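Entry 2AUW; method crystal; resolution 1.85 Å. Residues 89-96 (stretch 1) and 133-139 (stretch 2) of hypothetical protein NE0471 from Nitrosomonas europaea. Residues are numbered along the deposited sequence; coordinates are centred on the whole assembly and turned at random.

Stretch 1, residues 89-96: EVSHEMFG
Stretch 2, residues 133-139: TIWLACL

The most unusual feature of this contact is a selenomethionine methyl group lying on an indole. CE of Met 94, whose side chain carries selenium (atom SE) in place of sulfur, sits 3.8 Å from the centroid of the five-membered ring of Trp 135 and 28° off the ring normal, a CH-pi contact over one face. The same CE lies 3.6 Å from Trp 135 CE2 and 3.4 Å from Trp 135 NE1. A long, flexible side chain suits this place: with chi1 -76° (m), chi2 166° (t) and chi3 65° (p), it folds its methyl onto the indole, whose broad pi surface accepts a C-H readily.

Stretch 1 begins extended, with phi/psi of -98/161 at Glu 89, -82/124 at Val 90 and -88/160 at Ser 91, then turns into a helix from His 92 that continues beyond Gly 96. Ser 91, chi1 61° (p), is its N-cap: Met 94 N donates to Ser 91 OG at 3.1 Å, satisfying an amide that the first turn leaves without a backbone acceptor. Phe 95 N to Ser 91 O (3.2 Å) and Gly 96 N to His 92 O (2.8 Å) build the turn. Stretch 2 is helical throughout, with phi/psi near -60/-43. The helix axes run in nearly the same direction, 24° apart, and approach to 11.2 Å, a gap wide enough for large side chains to fill.

The nearest CA atoms across the stretches are those of Val 90 and Trp 135, 6.9 Å apart. Both CA-to-CB bonds point toward the other stretch. Val 90, chi1 180° (t), is compact and branched, and brings CG2 to 3.5 Å from Trp 135 CB. Trp 135, chi1 -174° (t) and chi2 -117°, has the largest covered area, 109 Å² of its surface. Its indole reaches along stretch 1, so that CH2 comes to 3.3 Å from Met 94 O and CZ3 to 3.9 Å from Phe 95 CA.

Phe 95 starts sideways, but chi1 -173° (t) and chi2 79° carry its ring nearer to stretch 2. Its CE1 lies 3.7 Å from Cys 138 SG and 4.1 Å from Ile 134 CG2, both approaching the ring obliquely. SG of Cys 138 (chi1 -61°, m) is small and polarizable and lies 4.8 Å from the centroid of the Phe 95 ring, while Ile 134 (chi1 -74°, chi2 -60°, both m) adds a branched apolar surface one helical turn earlier. No hydrogen bond crosses the contact, which buries 288 Å² in total.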

# COMPACT_ATOMS: atom_id res chain seq x y z
N GLU B 89 -8.82 -13.95 -21.57
CA GLU B 89 -8.43 -13.96 -20.17
C GLU B 89 -9.33 -13.04 -19.34
O GLU B 89 -10.02 -12.17 -19.88
CB GLU B 89 -6.97 -13.55 -20.05
CG GLU B 89 -6.07 -14.61 -20.66
CD GLU B 89 -4.72 -14.11 -21.04
OE1 GLU B 89 -3.86 -14.98 -21.36
OE2 GLU B 89 -4.50 -12.88 -21.03
N VAL B 90 -9.33 -13.25 -18.03
CA VAL B 90 -10.11 -12.41 -17.12
C VAL B 90 -9.35 -11.12 -16.79
O VAL B 90 -8.20 -11.17 -16.32
CB VAL B 90 -10.39 -13.21 -15.84
CG1 VAL B 90 -11.20 -12.37 -14.82
CG2 VAL B 90 -11.10 -14.53 -16.22
N SER B 91 -9.97 -9.96 -17.03
CA SER B 91 -9.32 -8.70 -16.74
C SER B 91 -9.57 -8.27 -15.30
O SER B 91 -10.54 -8.70 -14.65
CB SER B 91 -9.79 -7.56 -17.69
OG SER B 91 -11.20 -7.40 -17.48
N HIS B 92 -8.69 -7.38 -14.82
CA HIS B 92 -8.92 -6.71 -13.54
C HIS B 92 -10.22 -5.88 -13.51
O HIS B 92 -10.80 -5.69 -12.44
CB HIS B 92 -7.71 -5.81 -13.21
CG HIS B 92 -7.66 -4.56 -14.02
ND1 HIS B 92 -7.23 -4.54 -15.33
CD2 HIS B 92 -7.98 -3.27 -13.71
CE1 HIS B 92 -7.30 -3.30 -15.80
NE2 HIS B 92 -7.76 -2.52 -14.83
N GLU B 93 -10.66 -5.38 -14.67
CA GLU B 93 -11.95 -4.66 -14.78
C GLU B 93 -13.15 -5.56 -14.58
O GLU B 93 -14.08 -5.18 -13.89
CB GLU B 93 -12.06 -3.89 -16.10
CG GLU B 93 -11.10 -2.73 -16.17
CD GLU B 93 -11.31 -1.85 -17.39
OE1 GLU B 93 -12.14 -2.15 -18.25
OE2 GLU B 93 -10.61 -0.84 -17.48
N MSE B 94 -13.12 -6.75 -15.16
CA MSE B 94 -14.18 -7.74 -14.92
C MSE B 94 -14.29 -8.04 -13.43
O MSE B 94 -15.39 -8.10 -12.85
CB MSE B 94 -13.90 -9.02 -15.73
CG MSE B 94 -14.22 -8.88 -17.22
SE MSE B 94 -13.46 -10.33 -18.23
CE MSE B 94 -14.48 -11.82 -17.49
N PHE B 95 -13.14 -8.19 -12.79
CA PHE B 95 -13.05 -8.48 -11.36
C PHE B 95 -13.53 -7.29 -10.53
O PHE B 95 -14.33 -7.45 -9.58
CB PHE B 95 -11.59 -8.85 -10.99
CG PHE B 95 -11.42 -9.32 -9.57
CD1 PHE B 95 -11.76 -10.64 -9.22
CD2 PHE B 95 -10.93 -8.46 -8.58
CE1 PHE B 95 -11.62 -11.12 -7.90
CE2 PHE B 95 -10.77 -8.92 -7.25
CZ PHE B 95 -11.11 -10.27 -6.91
N GLY B 96 -13.05 -6.10 -10.86
CA GLY B 96 -13.51 -4.86 -10.20
C GLY B 96 -15.01 -4.59 -10.38
O GLY B 96 -15.68 -4.17 -9.43
N THR B 133 -10.01 -20.17 -12.50
CA THR B 133 -10.66 -20.70 -11.28
C THR B 133 -11.28 -19.58 -10.39
O THR B 133 -12.38 -19.71 -9.85
CB THR B 133 -9.66 -21.52 -10.45
OG1 THR B 133 -8.85 -22.35 -11.31
CG2 THR B 133 -10.39 -22.36 -9.46
N ILE B 134 -10.55 -18.46 -10.26
CA ILE B 134 -11.00 -17.34 -9.43
C ILE B 134 -12.22 -16.69 -10.05
O ILE B 134 -13.21 -16.44 -9.36
CB ILE B 134 -9.84 -16.31 -9.19
CG1 ILE B 134 -8.82 -16.89 -8.19
CG2 ILE B 134 -10.38 -14.93 -8.70
CD1 ILE B 134 -9.43 -17.20 -6.81
N TRP B 135 -12.17 -16.41 -11.36
CA TRP B 135 -13.33 -15.83 -12.02
C TRP B 135 -14.59 -16.72 -11.97
O TRP B 135 -15.69 -16.24 -11.71
CB TRP B 135 -13.01 -15.37 -13.44
CG TRP B 135 -14.16 -14.64 -14.07
CD1 TRP B 135 -14.88 -15.03 -15.18
CD2 TRP B 135 -14.79 -13.45 -13.58
NE1 TRP B 135 -15.90 -14.13 -15.41
CE2 TRP B 135 -15.85 -13.15 -14.46
CE3 TRP B 135 -14.53 -12.58 -12.50
CZ2 TRP B 135 -16.67 -12.02 -14.29
CZ3 TRP B 135 -15.36 -11.46 -12.33
CH2 TRP B 135 -16.41 -11.19 -13.23
N LEU B 136 -14.42 -18.02 -12.18
CA LEU B 136 -15.53 -18.95 -12.01
C LEU B 136 -16.09 -18.86 -10.57
O LEU B 136 -17.31 -18.87 -10.38
CB LEU B 136 -15.08 -20.37 -12.35
CG LEU B 136 -14.77 -20.68 -13.83
CD1 LEU B 136 -14.20 -22.09 -13.93
CD2 LEU B 136 -16.03 -20.59 -14.68
N ALA B 137 -15.20 -18.75 -9.58
CA ALA B 137 -15.61 -18.56 -8.19
C ALA B 137 -16.41 -17.28 -7.99
O ALA B 137 -17.41 -17.33 -7.27
CB ALA B 137 -14.41 -18.59 -7.21
N CYS B 138 -15.99 -16.18 -8.62
CA CYS B 138 -16.77 -14.92 -8.56
C CYS B 138 -18.20 -15.14 -9.04
O CYS B 138 -19.15 -14.78 -8.35
CB CYS B 138 -16.11 -13.76 -9.34
SG CYS B 138 -14.45 -13.29 -8.74
N LEU B 139 -18.33 -15.80 -10.20
CA LEU B 139 -19.63 -16.08 -10.81
C LEU B 139 -20.47 -17.07 -9.98
O LEU B 139 -21.68 -16.90 -9.84
CB LEU B 139 -19.48 -16.55 -12.27
CG LEU B 139 -18.87 -15.52 -13.23
CD1 LEU B 139 -18.73 -16.09 -14.64
CD2 LEU B 139 -19.68 -14.23 -13.24